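Long-range contact in WGR domain-containing protein (Bacteroides fragilis, PDB 2RA8), which is of unknown function but joins an N-terminal WGR domain to a leucine-rich-repeat domain: residues F251-L257 / I277-L281. Numbering follows the deposited sequence.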
ATOM      1  N   PHE A 251      24.970 -15.518 -18.075  1.00 13.56           N
ATOM      2  CA  PHE A 251      23.594 -15.212 -18.466  1.00 18.92           C
ATOM      3  C   PHE A 251      23.604 -14.552 -19.823  1.00 16.23           C
ATOM      4  O   PHE A 251      23.393 -13.338 -19.939  1.00 20.65           O
ATOM      5  CB  PHE A 251      22.966 -14.251 -17.431  1.00 22.43           C
ATOM      6  CG  PHE A 251      22.951 -14.796 -16.025  1.00 27.66           C
ATOM      7  CD1 PHE A 251      23.470 -14.053 -14.970  1.00 33.95           C
ATOM      8  CD2 PHE A 251      22.394 -16.038 -15.751  1.00 19.68           C
ATOM      9  CE1 PHE A 251      23.433 -14.542 -13.663  1.00 21.29           C
ATOM     10  CE2 PHE A 251      22.356 -16.529 -14.441  1.00 24.10           C
ATOM     11  CZ  PHE A 251      22.876 -15.776 -13.404  1.00 28.39           C
ATOM     12  N   PRO A 252      23.836 -15.332 -20.892  1.00 23.71           N
ATOM     13  CA  PRO A 252      23.869 -14.757 -22.239  1.00 25.37           C
ATOM     14  C   PRO A 252      22.588 -14.132 -22.760  1.00 24.70           C
ATOM     15  O   PRO A 252      22.610 -13.418 -23.761  1.00 27.92           O
ATOM     16  CB  PRO A 252      24.349 -15.930 -23.098  1.00 19.79           C
ATOM     17  CG  PRO A 252      23.787 -17.113 -22.376  1.00 20.03           C
ATOM     18  CD  PRO A 252      24.089 -16.782 -20.937  1.00 23.88           C
ATOM     19  N   ASN A 253      21.466 -14.385 -22.097  1.00 29.14           N
ATOM     20  CA  ASN A 253      20.199 -13.811 -22.553  1.00 15.37           C
ATOM     21  C   ASN A 253      19.573 -12.861 -21.560  1.00 19.69           C
ATOM     22  O   ASN A 253      18.439 -12.431 -21.746  1.00 21.24           O
ATOM     23  CB  ASN A 253      19.194 -14.921 -22.884  1.00 11.85           C
ATOM     24  CG  ASN A 253      19.612 -15.737 -24.098  1.00 24.57           C
ATOM     25  OD1 ASN A 253      19.762 -15.207 -25.193  1.00 28.47           O
ATOM     26  ND2 ASN A 253      19.802 -17.034 -23.901  1.00 23.70           N
ATOM     27  N   LEU A 254      20.309 -12.521 -20.509  1.00 18.89           N
ATOM     28  CA  LEU A 254      19.790 -11.607 -19.486  1.00 19.64           C
ATOM     29  C   LEU A 254      19.519 -10.210 -20.052  1.00 15.78           C
ATOM     30  O   LEU A 254      20.313  -9.684 -20.836  1.00 17.99           O
ATOM     31  CB  LEU A 254      20.778 -11.502 -18.326  1.00 22.47           C
ATOM     32  CG  LEU A 254      20.185 -10.998 -17.006  1.00 25.80           C
ATOM     33  CD1 LEU A 254      19.314 -12.080 -16.382  1.00 26.53           C
ATOM     34  CD2 LEU A 254      21.301 -10.622 -16.056  1.00 21.91           C
ATOM     35  N   LYS A 255      18.378  -9.626 -19.677  1.00 14.16           N
ATOM     36  CA  LYS A 255      17.982  -8.285 -20.129  1.00 16.86           C
ATOM     37  C   LYS A 255      17.794  -7.355 -18.949  1.00 22.03           C
ATOM     38  O   LYS A 255      18.037  -6.151 -19.047  1.00 23.42           O
ATOM     39  CB  LYS A 255      16.651  -8.324 -20.884  1.00 19.37           C
ATOM     40  CG  LYS A 255      16.677  -9.021 -22.226  1.00 26.59           C
ATOM     41  CD  LYS A 255      15.314  -8.931 -22.906  1.00 40.39           C
ATOM     42  CE  LYS A 255      15.303  -9.659 -24.246  1.00 40.74           C
ATOM     43  NZ  LYS A 255      15.584 -11.115 -24.099  1.00 65.13           N
ATOM     44  N   TRP A 256      17.326  -7.913 -17.839  1.00 18.33           N
ATOM     45  CA  TRP A 256      17.087  -7.141 -16.623  1.00 22.04           C
ATOM     46  C   TRP A 256      17.888  -7.749 -15.504  1.00 10.81           C
ATOM     47  O   TRP A 256      17.736  -8.928 -15.184  1.00 18.40           O
ATOM     48  CB  TRP A 256      15.577  -7.166 -16.275  1.00 13.73           C
ATOM     49  CG  TRP A 256      15.151  -6.357 -15.063  1.00 19.60           C
ATOM     50  CD1 TRP A 256      15.711  -6.384 -13.819  1.00 22.65           C
ATOM     51  CD2 TRP A 256      14.038  -5.456 -14.986  1.00 20.34           C
ATOM     52  NE1 TRP A 256      15.012  -5.552 -12.963  1.00 20.69           N
ATOM     53  CE2 TRP A 256      13.984  -4.975 -13.654  1.00 13.83           C
ATOM     54  CE3 TRP A 256      13.086  -5.009 -15.909  1.00 27.14           C
ATOM     55  CZ2 TRP A 256      13.006  -4.071 -13.230  1.00 24.06           C
ATOM     56  CZ3 TRP A 256      12.117  -4.108 -15.487  1.00 31.19           C
ATOM     57  CH2 TRP A 256      12.086  -3.648 -14.157  1.00 31.00           C
ATOM     58  N   LEU A 257      18.780  -6.958 -14.921  1.00 14.61           N
ATOM     59  CA  LEU A 257      19.588  -7.414 -13.795  1.00 20.62           C
ATOM     60  C   LEU A 257      19.423  -6.443 -12.657  1.00 19.52           C
ATOM     61  O   LEU A 257      19.489  -5.226 -12.849  1.00 23.37           O
ATOM     62  CB  LEU A 257      21.066  -7.493 -14.166  1.00 23.35           C
ATOM     63  CG  LEU A 257      22.063  -7.771 -13.019  1.00 24.09           C
ATOM     64  CD1 LEU A 257      21.733  -9.092 -12.290  1.00 19.99           C
ATOM     65  CD2 LEU A 257      23.462  -7.826 -13.608  1.00 24.24           C
ATOM     66  N   ILE A 277      28.565  -7.777 -18.947  1.00 28.23           N
ATOM     67  CA  ILE A 277      27.160  -8.078 -19.197  1.00 22.89           C
ATOM     68  C   ILE A 277      26.384  -6.818 -19.532  1.00 30.49           C
ATOM     69  O   ILE A 277      25.411  -6.867 -20.286  1.00 27.60           O
ATOM     70  CB  ILE A 277      26.501  -8.806 -17.968  1.00 27.89           C
ATOM     71  CG1 ILE A 277      25.167  -9.445 -18.387  1.00 21.34           C
ATOM     72  CG2 ILE A 277      26.250  -7.812 -16.822  1.00 16.60           C
ATOM     73  CD1 ILE A 277      24.641 -10.484 -17.397  1.00 11.68           C
ATOM     74  N   LEU A 278      26.829  -5.677 -19.006  1.00 30.23           N
ATOM     75  CA  LEU A 278      26.144  -4.396 -19.232  1.00 27.80           C
ATOM     76  C   LEU A 278      25.750  -4.077 -20.669  1.00 30.75           C
ATOM     77  O   LEU A 278      24.636  -3.624 -20.924  1.00 26.94           O
ATOM     78  CB  LEU A 278      26.985  -3.234 -18.670  1.00 28.70           C
ATOM     79  CG  LEU A 278      26.424  -1.811 -18.857  1.00 30.22           C
ATOM     80  CD1 LEU A 278      25.035  -1.699 -18.241  1.00 26.67           C
ATOM     81  CD2 LEU A 278      27.362  -0.811 -18.209  1.00 27.19           C
ATOM     82  N   PRO A 279      26.652  -4.300 -21.640  1.00 25.87           N
ATOM     83  CA  PRO A 279      26.291  -4.001 -23.029  1.00 28.32           C
ATOM     84  C   PRO A 279      25.010  -4.632 -23.555  1.00 22.41           C
ATOM     85  O   PRO A 279      24.339  -4.048 -24.406  1.00 31.26           O
ATOM     86  CB  PRO A 279      27.514  -4.470 -23.805  1.00 33.32           C
ATOM     87  CG  PRO A 279      28.635  -4.148 -22.858  1.00 18.19           C
ATOM     88  CD  PRO A 279      28.083  -4.642 -21.532  1.00 26.69           C
ATOM     89  N   GLN A 280      24.659  -5.816 -23.059  1.00 29.87           N
ATOM     90  CA  GLN A 280      23.453  -6.509 -23.521  1.00 22.85           C
ATOM     91  C   GLN A 280      22.180  -6.175 -22.763  1.00 25.52           C
ATOM     92  O   GLN A 280      21.076  -6.432 -23.251  1.00 31.38           O
ATOM     93  CB  GLN A 280      23.647  -8.024 -23.431  1.00 20.76           C
ATOM     94  CG  GLN A 280      23.586  -8.554 -22.006  1.00 31.79           C
ATOM     95  CD  GLN A 280      23.958 -10.018 -21.909  1.00 28.12           C
ATOM     96  OE1 GLN A 280      25.040 -10.419 -22.333  1.00 36.75           O
ATOM     97  NE2 GLN A 280      23.064 -10.824 -21.340  1.00 27.38           N
ATOM     98  N   LEU A 281      22.323  -5.611 -21.567  1.00 27.86           N
ATOM     99  CA  LEU A 281      21.167  -5.280 -20.733  1.00 20.31           C
ATOM    100  C   LEU A 281      20.270  -4.197 -21.246  1.00 27.88           C
ATOM    101  O   LEU A 281      20.704  -3.290 -21.942  1.00 28.95           O
ATOM    102  CB  LEU A 281      21.617  -4.875 -19.329  1.00 23.44           C
ATOM    103  CG  LEU A 281      22.336  -5.917 -18.470  1.00 12.91           C
ATOM    104  CD1 LEU A 281      22.698  -5.301 -17.122  1.00 24.69           C
ATOM    105  CD2 LEU A 281      21.433  -7.119 -18.275  1.00 15.65           C
TER
HETATM  106  O   HOH W   1      25.302 -12.213 -24.268  1.00 30.25           O
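At the turn that runs from Phe251 to Leu254, Pro252 suits the first corner because its ring fixes phi near the value a type I turn needs, and Leu254 N closes the bend on Phe251 O (3.2 Å). Gln280 fills the hollow of this turn, its amide tip having the right length and donors: Gln280 NE2 gives hydrogen bonds to Phe251 O at 2.9 Å and Leu254 O at 3.0 Å. The oxygen of the same amide is used too: one water donates to both Gln280 OE1 (2.7 Å) and Pro252 O (3.0 Å). The two segments belong to successive coils of a leucine-rich-repeat solenoid, in which each loop leads into a strand of one parallel sheet, here 256-260 and 283-285, and leucines and other apolar side chains fill the inside. Branched Ile277 puts CD1 in the hollow between Leu254 CD2 (3.6 Å) and Phe251 CB (4.1 Å), and CG2 against Leu257 CD2 (4.3 Å). Beside it, forked Leu281 sets CD2 by Leu254 CD2 (4.1 Å) and Lys255 O (3.6 Å), and CD1 by Leu257 CB (4.0 Å). Phe272 of helix 265-274 touches both Leu257 and Leu281, while the long, partly exposed Lys255 carries its amine to a salt bridge with Glu222.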